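Local coordinates for protein alpha-rhamnosidase (Dictyoglomus thermophilum, PDB 6I60) that probably hydrolyses terminal non-reducing alpha-L-rhamnose residues from alpha-L-rhamnosides, as a bacterial glycoside hydrolase, at residues I568-Y573 and L641-K646; E515-N520 and G525-Y530; K598-Y603 and F632-D637. All blocks are in the same frame, centred on the assembly; numbering follows the deposited sequence.

Interaction 1. Residues I568-Y573 and L641-K646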
loop_
_atom_site.group_PDB
_atom_site.type_symbol
_atom_site.label_atom_id
_atom_site.label_comp_id
_atom_site.label_asym_id
_atom_site.label_seq_id
_atom_site.Cartn_x
_atom_site.Cartn_y
_atom_site.Cartn_z
ATOM N N ILE A 568 -4.998 -8.385 -6.999
ATOM C CA ILE A 568 -3.926 -8.063 -6.063
ATOM C C ILE A 568 -3.195 -9.330 -5.639
ATOM O O ILE A 568 -1.965 -9.340 -5.504
ATOM C CB ILE A 568 -4.486 -7.290 -4.854
ATOM C CG1 ILE A 568 -5.010 -5.924 -5.300
ATOM C CG2 ILE A 568 -3.423 -7.122 -3.783
ATOM C CD1 ILE A 568 -5.759 -5.174 -4.222
ATOM N N ALA A 569 -3.934 -10.424 -5.444
ATOM C CA ALA A 569 -3.294 -11.687 -5.095
ATOM C C ALA A 569 -2.407 -12.186 -6.230
ATOM O O ALA A 569 -1.301 -12.683 -5.988
ATOM C CB ALA A 569 -4.349 -12.730 -4.733
ATOM N N TRP A 570 -2.873 -12.059 -7.476
ATOM C CA TRP A 570 -2.043 -12.442 -8.613
ATOM C C TRP A 570 -0.824 -11.539 -8.740
ATOM O O TRP A 570 0.237 -11.991 -9.188
ATOM C CB TRP A 570 -2.865 -12.412 -9.902
ATOM C CG TRP A 570 -2.061 -12.690 -11.133
ATOM C CD1 TRP A 570 -1.556 -11.771 -12.007
ATOM C CD2 TRP A 570 -1.665 -13.974 -11.628
ATOM N NE1 TRP A 570 -0.870 -12.404 -13.016
ATOM C CE2 TRP A 570 -0.922 -13.756 -12.807
ATOM C CE3 TRP A 570 -1.866 -15.286 -11.190
ATOM C CZ2 TRP A 570 -0.382 -14.803 -13.552
ATOM C CZ3 TRP A 570 -1.328 -16.324 -11.933
ATOM C CH2 TRP A 570 -0.595 -16.075 -13.100
ATOM N N TYR A 571 -0.953 -10.268 -8.353
ATOM C CA TYR A 571 0.196 -9.369 -8.369
ATOM C C TYR A 571 1.254 -9.815 -7.369
ATOM O O TYR A 571 2.456 -9.734 -7.649
ATOM C CB TYR A 571 -0.252 -7.937 -8.072
ATOM C CG TYR A 571 -0.786 -7.191 -9.276
ATOM C CD1 TYR A 571 -0.422 -7.562 -10.566
ATOM C CD2 TYR A 571 -1.652 -6.116 -9.123
ATOM C CE1 TYR A 571 -0.907 -6.882 -11.666
ATOM C CE2 TYR A 571 -2.143 -5.433 -10.219
ATOM C CZ TYR A 571 -1.767 -5.820 -11.487
ATOM O OH TYR A 571 -2.251 -5.141 -12.580
ATOM N N LEU A 572 0.825 -10.297 -6.199
ATOM C CA LEU A 572 1.772 -10.748 -5.185
ATOM C C LEU A 572 2.567 -11.960 -5.656
ATOM O O LEU A 572 3.718 -12.142 -5.241
ATOM C CB LEU A 572 1.035 -11.068 -3.887
ATOM C CG LEU A 572 0.397 -9.872 -3.181
ATOM C CD1 LEU A 572 -0.149 -10.279 -1.822
ATOM C CD2 LEU A 572 1.402 -8.738 -3.044
ATOM N N TYR A 573 1.980 -12.793 -6.514
ATOM C CA TYR A 573 2.718 -13.915 -7.078
ATOM C C TYR A 573 3.550 -13.497 -8.284
ATOM O O TYR A 573 4.619 -14.068 -8.523
ATOM C CB TYR A 573 1.755 -15.042 -7.464
ATOM C CG TYR A 573 2.405 -16.143 -8.268
ATOM C CD1 TYR A 573 3.302 -17.023 -7.678
ATOM C CD2 TYR A 573 2.132 -16.298 -9.621
ATOM C CE1 TYR A 573 3.907 -18.030 -8.410
ATOM C CE2 TYR A 573 2.730 -17.303 -10.360
ATOM C CZ TYR A 573 3.618 -18.164 -9.749
ATOM O OH TYR A 573 4.221 -19.165 -10.475
ATOM N N LEU A 641 -7.972 -17.073 -12.785
ATOM C CA LEU A 641 -8.254 -18.162 -11.856
ATOM C C LEU A 641 -7.857 -19.505 -12.452
ATOM O O LEU A 641 -7.293 -20.357 -11.756
ATOM C CB LEU A 641 -9.730 -18.168 -11.469
ATOM C CG LEU A 641 -10.142 -19.269 -10.487
ATOM C CD1 LEU A 641 -9.340 -19.167 -9.200
ATOM C CD2 LEU A 641 -11.629 -19.203 -10.192
ATOM N N SER A 642 -8.146 -19.713 -13.739
ATOM C CA SER A 642 -7.683 -20.923 -14.407
ATOM C C SER A 642 -6.163 -20.960 -14.491
ATOM O O SER A 642 -5.569 -22.044 -14.518
ATOM C CB SER A 642 -8.299 -21.025 -15.803
ATOM O OG SER A 642 -7.474 -20.406 -16.773
ATOM N N LYS A 643 -5.520 -19.791 -14.531
ATOM C CA LYS A 643 -4.062 -19.748 -14.495
ATOM C C LYS A 643 -3.540 -20.086 -13.105
ATOM O O LYS A 643 -2.486 -20.721 -12.967
ATOM C CB LYS A 643 -3.565 -18.371 -14.939
ATOM C CG LYS A 643 -2.354 -18.414 -15.858
ATOM C CD LYS A 643 -2.419 -17.327 -16.921
ATOM C CE LYS A 643 -1.299 -17.488 -17.941
ATOM N NZ LYS A 643 -1.424 -16.525 -19.074
ATOM N N ILE A 644 -4.265 -19.673 -12.063
ATOM C CA ILE A 644 -3.883 -20.020 -10.698
ATOM C C ILE A 644 -4.143 -21.499 -10.432
ATOM O O ILE A 644 -3.362 -22.168 -9.743
ATOM C CB ILE A 644 -4.627 -19.119 -9.693
ATOM C CG1 ILE A 644 -4.107 -17.681 -9.776
ATOM C CG2 ILE A 644 -4.491 -19.654 -8.274
ATOM C CD1 ILE A 644 -4.912 -16.689 -8.965
ATOM N N ALA A 645 -5.236 -22.034 -10.981
ATOM C CA ALA A 645 -5.549 -23.445 -10.780
ATOM C C ALA A 645 -4.476 -24.339 -11.385
ATOM O O ALA A 645 -4.062 -25.327 -10.769
ATOM C CB ALA A 645 -6.919 -23.771 -11.376
ATOM N N LYS A 646 -4.012 -24.008 -12.593
ATOM C CA LYS A 646 -2.954 -24.798 -13.213
ATOM C C LYS A 646 -1.656 -24.708 -12.425
ATOM O O LYS A 646 -0.893 -25.682 -12.376
ATOM C CB LYS A 646 -2.734 -24.344 -14.655
ATOM C CG LYS A 646 -1.686 -25.151 -15.402
ATOM C CD LYS A 646 -1.764 -24.914 -16.899
ATOM C CE LYS A 646 -1.087 -26.036 -17.667
ATOM N NZ LYS A 646 -1.240 -27.348 -16.977
#
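W570 and I644 mark the nearest approach of two helical segments that run in much the same direction, their CA atoms 8.1 Å apart. Both belong to the six-hairpin glycosidase domain, the (alpha/alpha)6 barrel of bacterial alpha-L-rhamnosidases, and the contact joins helix 564-576 to helix 626-648. A large flat side chain suits a gap of this width, and W570 bridges most of it. With CG anti to its own backbone nitrogen (chi1 176°), the indole is carried outward and its six-membered ring reaches the other helix. There the edge of the ring meets I644: W570 CE3 lies 3.6 Å from I644 CG1, which sits near the ring plane, and W570 CZ3 is 3.8 Å from that same I644 CG1. The isoleucine is branched and wholly apolar, as befits a buried position, and it presents its longer arm, so that I644 CD1 also comes to 4.0 Å from W570 CE3. K643, at the exposed margin, gives only the aliphatic root of its chain to the contact, while its ammonium end turns away from the tryptophan. A569 packs instead on F589 and L641 on Y586 and V593, so helix 586-599 also borders both segments. Replacing W570 by an alanine would probably open a gap between the helices and leave the CG1-CD1 arm of I644 without its aromatic neighbour. One turn of chain onward, Y573 CD2 approaches one face of the W570 indole, 4.2 Å above its plane and offset toward the rim.

Interaction 2. Residues E515-N520 and G525-Y530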
loop_
_atom_site.group_PDB
_atom_site.type_symbol
_atom_site.label_atom_id
_atom_site.label_comp_id
_atom_site.label_asym_id
_atom_site.label_seq_id
_atom_site.Cartn_x
_atom_site.Cartn_y
_atom_site.Cartn_z
ATOM N N GLU A 515 -0.412 -2.150 -9.325
ATOM C CA GLU A 515 0.838 -2.384 -10.041
ATOM C C GLU A 515 1.811 -1.225 -9.869
ATOM O O GLU A 515 3.027 -1.442 -9.799
ATOM C CB GLU A 515 0.557 -2.629 -11.523
ATOM C CG GLU A 515 1.765 -3.099 -12.318
ATOM C CD GLU A 515 1.414 -3.481 -13.744
ATOM O OE1 GLU A 515 0.716 -2.696 -14.418
ATOM O OE2 GLU A 515 1.836 -4.568 -14.190
ATOM N N GLU A 516 1.301 0.006 -9.791
ATOM C CA GLU A 516 2.180 1.154 -9.597
ATOM C C GLU A 516 2.820 1.131 -8.214
ATOM O O GLU A 516 4.027 1.364 -8.078
ATOM C CB GLU A 516 1.399 2.451 -9.807
ATOM C CG GLU A 516 2.021 3.671 -9.144
ATOM C CD GLU A 516 1.438 3.950 -7.770
ATOM O OE1 GLU A 516 2.224 4.126 -6.815
ATOM O OE2 GLU A 516 0.197 3.986 -7.645
ATOM N N ALA A 517 2.025 0.848 -7.178
ATOM C CA ALA A 517 2.547 0.848 -5.815
ATOM C C ALA A 517 3.608 -0.229 -5.628
ATOM O O ALA A 517 4.594 -0.026 -4.908
ATOM C CB ALA A 517 1.403 0.655 -4.820
ATOM N N ILE A 518 3.423 -1.383 -6.270
ATOM C CA ILE A 518 4.410 -2.454 -6.171
ATOM C C ILE A 518 5.731 -2.015 -6.791
ATOM O O ILE A 518 6.809 -2.273 -6.240
ATOM C CB ILE A 518 3.864 -3.737 -6.823
ATOM C CG1 ILE A 518 2.829 -4.393 -5.908
ATOM C CG2 ILE A 518 4.987 -4.710 -7.132
ATOM C CD1 ILE A 518 2.083 -5.536 -6.560
ATOM N N PHE A 519 5.670 -1.328 -7.935
ATOM C CA PHE A 519 6.890 -0.855 -8.583
ATOM C C PHE A 519 7.607 0.196 -7.746
ATOM O O PHE A 519 8.841 0.262 -7.764
ATOM C CB PHE A 519 6.570 -0.288 -9.965
ATOM C CG PHE A 519 6.837 -1.246 -11.088
ATOM C CD1 PHE A 519 5.798 -1.941 -11.685
ATOM C CD2 PHE A 519 8.129 -1.457 -11.542
ATOM C CE1 PHE A 519 6.042 -2.828 -12.715
ATOM C CE2 PHE A 519 8.379 -2.343 -12.573
ATOM C CZ PHE A 519 7.334 -3.030 -13.160
ATOM N N ASN A 520 6.860 1.014 -7.007
ATOM C CA ASN A 520 7.451 2.116 -6.260
ATOM C C ASN A 520 7.770 1.766 -4.814
ATOM O O ASN A 520 8.747 2.288 -4.263
ATOM C CB ASN A 520 6.517 3.329 -6.287
ATOM C CG ASN A 520 6.642 4.129 -7.566
ATOM O OD1 ASN A 520 7.747 4.421 -8.023
ATOM N ND2 ASN A 520 5.505 4.488 -8.150
ATOM N N GLY A 525 3.825 -6.959 2.319
ATOM C CA GLY A 525 3.273 -6.975 3.663
ATOM C C GLY A 525 1.975 -6.203 3.772
ATOM O O GLY A 525 1.082 -6.585 4.533
ATOM N N PHE A 526 1.847 -5.116 3.008
ATOM C CA PHE A 526 0.625 -4.321 3.037
ATOM C C PHE A 526 -0.530 -5.059 2.372
ATOM O O PHE A 526 -1.651 -5.075 2.897
ATOM C CB PHE A 526 0.869 -2.977 2.354
ATOM C CG PHE A 526 -0.241 -1.990 2.541
ATOM C CD1 PHE A 526 -0.304 -1.208 3.681
ATOM C CD2 PHE A 526 -1.221 -1.838 1.572
ATOM C CE1 PHE A 526 -1.326 -0.292 3.855
ATOM C CE2 PHE A 526 -2.246 -0.927 1.741
ATOM C CZ PHE A 526 -2.299 -0.151 2.882
ATOM N N TYR A 527 -0.279 -5.679 1.217
ATOM C CA TYR A 527 -1.359 -6.319 0.477
ATOM C C TYR A 527 -1.800 -7.623 1.128
ATOM O O TYR A 527 -2.973 -7.999 1.020
ATOM C CB TYR A 527 -0.931 -6.555 -0.971
ATOM C CG TYR A 527 -0.992 -5.303 -1.813
ATOM C CD1 TYR A 527 -1.997 -4.365 -1.621
ATOM C CD2 TYR A 527 -0.043 -5.054 -2.795
ATOM C CE1 TYR A 527 -2.058 -3.218 -2.383
ATOM C CE2 TYR A 527 -0.096 -3.907 -3.565
ATOM C CZ TYR A 527 -1.105 -2.993 -3.354
ATOM O OH TYR A 527 -1.163 -1.849 -4.115
ATOM N N ARG A 528 -0.885 -8.321 1.805
ATOM C CA ARG A 528 -1.267 -9.533 2.520
ATOM C C ARG A 528 -2.273 -9.221 3.620
ATOM O O ARG A 528 -3.215 -9.990 3.849
ATOM C CB ARG A 528 -0.028 -10.213 3.098
ATOM C CG ARG A 528 0.680 -11.141 2.126
ATOM C CD ARG A 528 2.004 -11.620 2.695
ATOM N NE ARG A 528 1.981 -13.045 3.016
ATOM C CZ ARG A 528 2.187 -13.541 4.232
ATOM N NH1 ARG A 528 2.435 -12.729 5.252
ATOM N NH2 ARG A 528 2.147 -14.853 4.428
ATOM N N LYS A 529 -2.091 -8.093 4.310
ATOM C CA LYS A 529 -3.067 -7.668 5.306
ATOM C C LYS A 529 -4.377 -7.251 4.650
ATOM O O LYS A 529 -5.459 -7.550 5.167
ATOM C CB LYS A 529 -2.494 -6.523 6.143
ATOM C CG LYS A 529 -3.456 -5.959 7.175
ATOM C CD LYS A 529 -3.883 -4.550 6.813
ATOM C CE LYS A 529 -4.722 -3.925 7.913
ATOM N NZ LYS A 529 -5.859 -3.141 7.355
ATOM N N TYR A 530 -4.300 -6.559 3.510
ATOM C CA TYR A 530 -5.515 -6.119 2.834
ATOM C C TYR A 530 -6.249 -7.292 2.197
ATOM O O TYR A 530 -7.485 -7.311 2.156
ATOM C CB TYR A 530 -5.185 -5.060 1.782
ATOM C CG TYR A 530 -6.409 -4.398 1.192
ATOM C CD1 TYR A 530 -7.349 -3.778 2.009
ATOM C CD2 TYR A 530 -6.633 -4.398 -0.180
ATOM C CE1 TYR A 530 -8.474 -3.171 1.475
ATOM C CE2 TYR A 530 -7.756 -3.794 -0.722
ATOM C CZ TYR A 530 -8.673 -3.182 0.109
ATOM O OH TYR A 530 -9.790 -2.582 -0.426
#
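In both Y527 and I518 the first torsion sets the reaching group anti to the carbonyl carbon and beside the backbone nitrogen: CG of Y527 at chi1 -78° and CG1 of I518 at chi1 -76°. The tyrosine ring is thereby thrown across to the helix of 515-520, and the isoleucine, whose CB leaves at an angle to the partner, swings its longer arm round to meet it. I518 CG1 lies in the plane of the ring at its edge, 3.8 Å from Y527 CE2, and I518 CD1 follows at 4.0 Å from the same carbon. Beyond the ring, the hydroxyl oxygen Y527 OH stands 3.7 Å from A517 CB; the small methyl there lets the end of the long tyrosine come close to the helix. Helices 514-520 and 524-535, successive in the barrel domain and joined by a short connection, are packed together in this way near the centre of the chain. E515 and N520 turn to other partners, E515 to R765 and Y575, N520 to D827 and Y831. With no hydrogen bond or ion pair between 515-520 and 525-530, cohesion probably comes mainly from burying apolar surface, with the Y527 hydroxyl set against a methyl, a contact with little directional demand.

Interaction 3. Residues K598-Y603 and F632-D637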
loop_
_atom_site.group_PDB
_atom_site.type_symbol
_atom_site.label_atom_id
_atom_site.label_comp_id
_atom_site.label_asym_id
_atom_site.label_seq_id
_atom_site.Cartn_x
_atom_site.Cartn_y
_atom_site.Cartn_z
ATOM N N LYS A 598 -23.287 -16.514 -11.281
ATOM C CA LYS A 598 -24.709 -16.357 -10.995
ATOM C C LYS A 598 -25.275 -15.126 -11.694
ATOM O O LYS A 598 -26.392 -15.165 -12.223
ATOM C CB LYS A 598 -24.932 -16.275 -9.484
ATOM C CG LYS A 598 -26.319 -15.800 -9.077
ATOM C CD LYS A 598 -26.524 -15.898 -7.571
ATOM C CE LYS A 598 -27.241 -14.671 -7.024
ATOM N NZ LYS A 598 -27.848 -14.929 -5.687
ATOM N N LEU A 599 -24.515 -14.027 -11.711
ATOM C CA LEU A 599 -24.952 -12.822 -12.406
ATOM C C LEU A 599 -24.880 -12.972 -13.917
ATOM O O LEU A 599 -25.464 -12.156 -14.639
ATOM C CB LEU A 599 -24.108 -11.622 -11.970
ATOM C CG LEU A 599 -24.194 -11.192 -10.504
ATOM C CD1 LEU A 599 -23.138 -10.145 -10.194
ATOM C CD2 LEU A 599 -25.582 -10.668 -10.181
ATOM N N ALA A 600 -24.181 -13.993 -14.413
ATOM C CA ALA A 600 -24.011 -14.226 -15.845
ATOM C C ALA A 600 -24.494 -15.629 -16.196
ATOM O O ALA A 600 -23.683 -16.530 -16.451
ATOM C CB ALA A 600 -22.555 -14.037 -16.263
ATOM N N PRO A 601 -25.811 -15.853 -16.213
ATOM C CA PRO A 601 -26.300 -17.151 -16.701
ATOM C C PRO A 601 -26.051 -17.330 -18.185
ATOM O O PRO A 601 -25.694 -18.429 -18.627
ATOM C CB PRO A 601 -27.801 -17.119 -16.368
ATOM C CG PRO A 601 -28.004 -15.914 -15.488
ATOM C CD PRO A 601 -26.915 -14.956 -15.841
ATOM N N ASP A 602 -26.223 -16.266 -18.968
ATOM C CA ASP A 602 -25.905 -16.268 -20.388
ATOM C C ASP A 602 -24.609 -15.529 -20.687
ATOM O O ASP A 602 -24.357 -15.171 -21.843
ATOM C CB ASP A 602 -27.062 -15.674 -21.186
ATOM C CG ASP A 602 -28.309 -16.520 -21.099
ATOM O OD1 ASP A 602 -29.304 -16.058 -20.503
ATOM O OD2 ASP A 602 -28.286 -17.657 -21.616
ATOM N N TYR A 603 -23.704 -15.465 -19.727
ATOM C CA TYR A 603 -22.364 -14.910 -19.937
ATOM C C TYR A 603 -22.111 -13.433 -20.126
ATOM O O TYR A 603 -20.995 -13.055 -20.327
ATOM C CB TYR A 603 -21.699 -15.631 -21.078
ATOM C CG TYR A 603 -21.753 -17.107 -20.942
ATOM C CD1 TYR A 603 -22.647 -17.844 -21.666
ATOM C CD2 TYR A 603 -20.913 -17.770 -20.089
ATOM C CE1 TYR A 603 -22.705 -19.209 -21.544
ATOM C CE2 TYR A 603 -20.961 -19.135 -19.962
ATOM C CZ TYR A 603 -21.865 -19.842 -20.695
ATOM O OH TYR A 603 -21.927 -21.199 -20.582
ATOM N N PHE A 632 -15.755 -7.742 -19.385
ATOM C CA PHE A 632 -14.300 -7.733 -19.499
ATOM C C PHE A 632 -13.651 -8.297 -18.242
ATOM O O PHE A 632 -12.693 -9.075 -18.322
ATOM C CB PHE A 632 -13.815 -6.307 -19.775
ATOM C CG PHE A 632 -12.333 -6.111 -19.589
ATOM C CD1 PHE A 632 -11.825 -5.650 -18.383
ATOM C CD2 PHE A 632 -11.451 -6.358 -20.628
ATOM C CE1 PHE A 632 -10.464 -5.460 -18.214
ATOM C CE2 PHE A 632 -10.090 -6.163 -20.465
ATOM C CZ PHE A 632 -9.597 -5.716 -19.256
ATOM N N TYR A 633 -14.167 -7.923 -17.070
ATOM C CA TYR A 633 -13.606 -8.408 -15.817
ATOM C C TYR A 633 -14.136 -9.782 -15.433
ATOM O O TYR A 633 -13.501 -10.472 -14.628
ATOM C CB TYR A 633 -13.875 -7.399 -14.698
ATOM C CG TYR A 633 -12.835 -6.301 -14.637
ATOM C CD1 TYR A 633 -11.563 -6.552 -14.140
ATOM C CD2 TYR A 633 -13.118 -5.019 -15.094
ATOM C CE1 TYR A 633 -10.604 -5.558 -14.087
ATOM C CE2 TYR A 633 -12.165 -4.014 -15.045
ATOM C CZ TYR A 633 -10.909 -4.291 -14.541
ATOM O OH TYR A 633 -9.951 -3.303 -14.487
ATOM N N PHE A 634 -15.277 -10.197 -15.989
ATOM C CA PHE A 634 -15.724 -11.573 -15.802
ATOM C C PHE A 634 -14.787 -12.541 -16.514
ATOM O O PHE A 634 -14.382 -13.561 -15.946
ATOM C CB PHE A 634 -17.157 -11.736 -16.308
ATOM C CG PHE A 634 -17.739 -13.097 -16.056
ATOM C CD1 PHE A 634 -17.433 -13.792 -14.897
ATOM C CD2 PHE A 634 -18.592 -13.681 -16.976
ATOM C CE1 PHE A 634 -17.968 -15.045 -14.661
ATOM C CE2 PHE A 634 -19.132 -14.934 -16.748
ATOM C CZ PHE A 634 -18.818 -15.617 -15.589
ATOM N N TYR A 635 -14.432 -12.232 -17.762
ATOM C CA TYR A 635 -13.427 -13.024 -18.462
ATOM C C TYR A 635 -12.073 -12.912 -17.774
ATOM O O TYR A 635 -11.328 -13.895 -17.686
ATOM C CB TYR A 635 -13.340 -12.575 -19.922
ATOM C CG TYR A 635 -12.248 -13.244 -20.728
ATOM C CD1 TYR A 635 -12.483 -14.436 -21.394
ATOM C CD2 TYR A 635 -10.986 -12.674 -20.832
ATOM C CE1 TYR A 635 -11.489 -15.047 -22.135
ATOM C CE2 TYR A 635 -9.986 -13.280 -21.568
ATOM C CZ TYR A 635 -10.246 -14.465 -22.220
ATOM O OH TYR A 635 -9.259 -15.077 -22.957
ATOM N N HIS A 636 -11.742 -11.719 -17.273
ATOM C CA HIS A 636 -10.471 -11.525 -16.585
ATOM C C HIS A 636 -10.385 -12.382 -15.328
ATOM O O HIS A 636 -9.358 -13.023 -15.073
ATOM C CB HIS A 636 -10.286 -10.044 -16.245
ATOM C CG HIS A 636 -8.974 -9.724 -15.598
ATOM N ND1 HIS A 636 -8.723 -9.964 -14.264
ATOM C CD2 HIS A 636 -7.844 -9.172 -16.100
ATOM C CE1 HIS A 636 -7.493 -9.580 -13.974
ATOM N NE2 HIS A 636 -6.938 -9.095 -15.070
ATOM N N ASP A 637 -11.460 -12.414 -14.534
ATOM C CA ASP A 637 -11.430 -13.164 -13.283
ATOM C C ASP A 637 -11.365 -14.666 -13.524
ATOM O O ASP A 637 -10.738 -15.389 -12.742
ATOM C CB ASP A 637 -12.648 -12.809 -12.428
ATOM C CG ASP A 637 -12.544 -11.424 -11.809
ATOM O OD1 ASP A 637 -13.506 -10.988 -11.139
ATOM O OD2 ASP A 637 -11.497 -10.770 -11.996
#
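F634 contributes the largest share of the buried surface, and A600 and Y603 supply the other side. The phenylalanine leaves helix 626-648 toward the turn that follows helix 586-599, its CG anti to the backbone nitrogen (chi1 -175°), which holds the ring well out from its own helix. A600 CB meets the ring obliquely, 3.6 Å from F634 CE2 and 4.0 Å from F634 CD2. A methyl is well suited here: it is apolar, and short enough for the turn to approach the ring closely. Y603 takes part through its backbone, since its carbonyl O lies near the ring plane at the edge, 4.2 Å from F634 CD2. Its positive phi (72°) puts the residue in the left-handed region, a conformation more often taken by glycine or asparagine, and a weak hydrogen bond from Y603 N to A600 O spans the turn. The tyrosine side chain instead packs on L660, K663 and A667, and lies about 4 Å from a bound 2-(2-ethoxyethoxy)ethanol; L660 is itself among the residues lining a pocket for this molecule. F634 also touches L596 and K597 of helix 586-599 and I664 of helix 651-672, so its ring is wedged among the end of one barrel helix, the turn beyond it and the flank of another.

How the interactions relate
From the N terminus, interaction 2 comes first, closing a very short loop between helices 514-520 and 524-535. It is complete before interaction 1 opens on helix 564-576. Within the long loop that interaction 1 closes lies interaction 3, which starts at the end of helix 586-599 and returns on helix 626-648; the same helix, a few residues later, supplies 641-646. Interaction 3 is thus nested in interaction 1, and no contacts cross. Interactions 1 and 2 touch directly, I568 CG2 lying 3.6 Å from Y527 CG, whereas interactions 2 and 3 remain about 10 Å apart at their nearest atoms. Together they link five helices of one barrel domain, with interaction 2 nearest the centre of the chain and interaction 3 farthest from it.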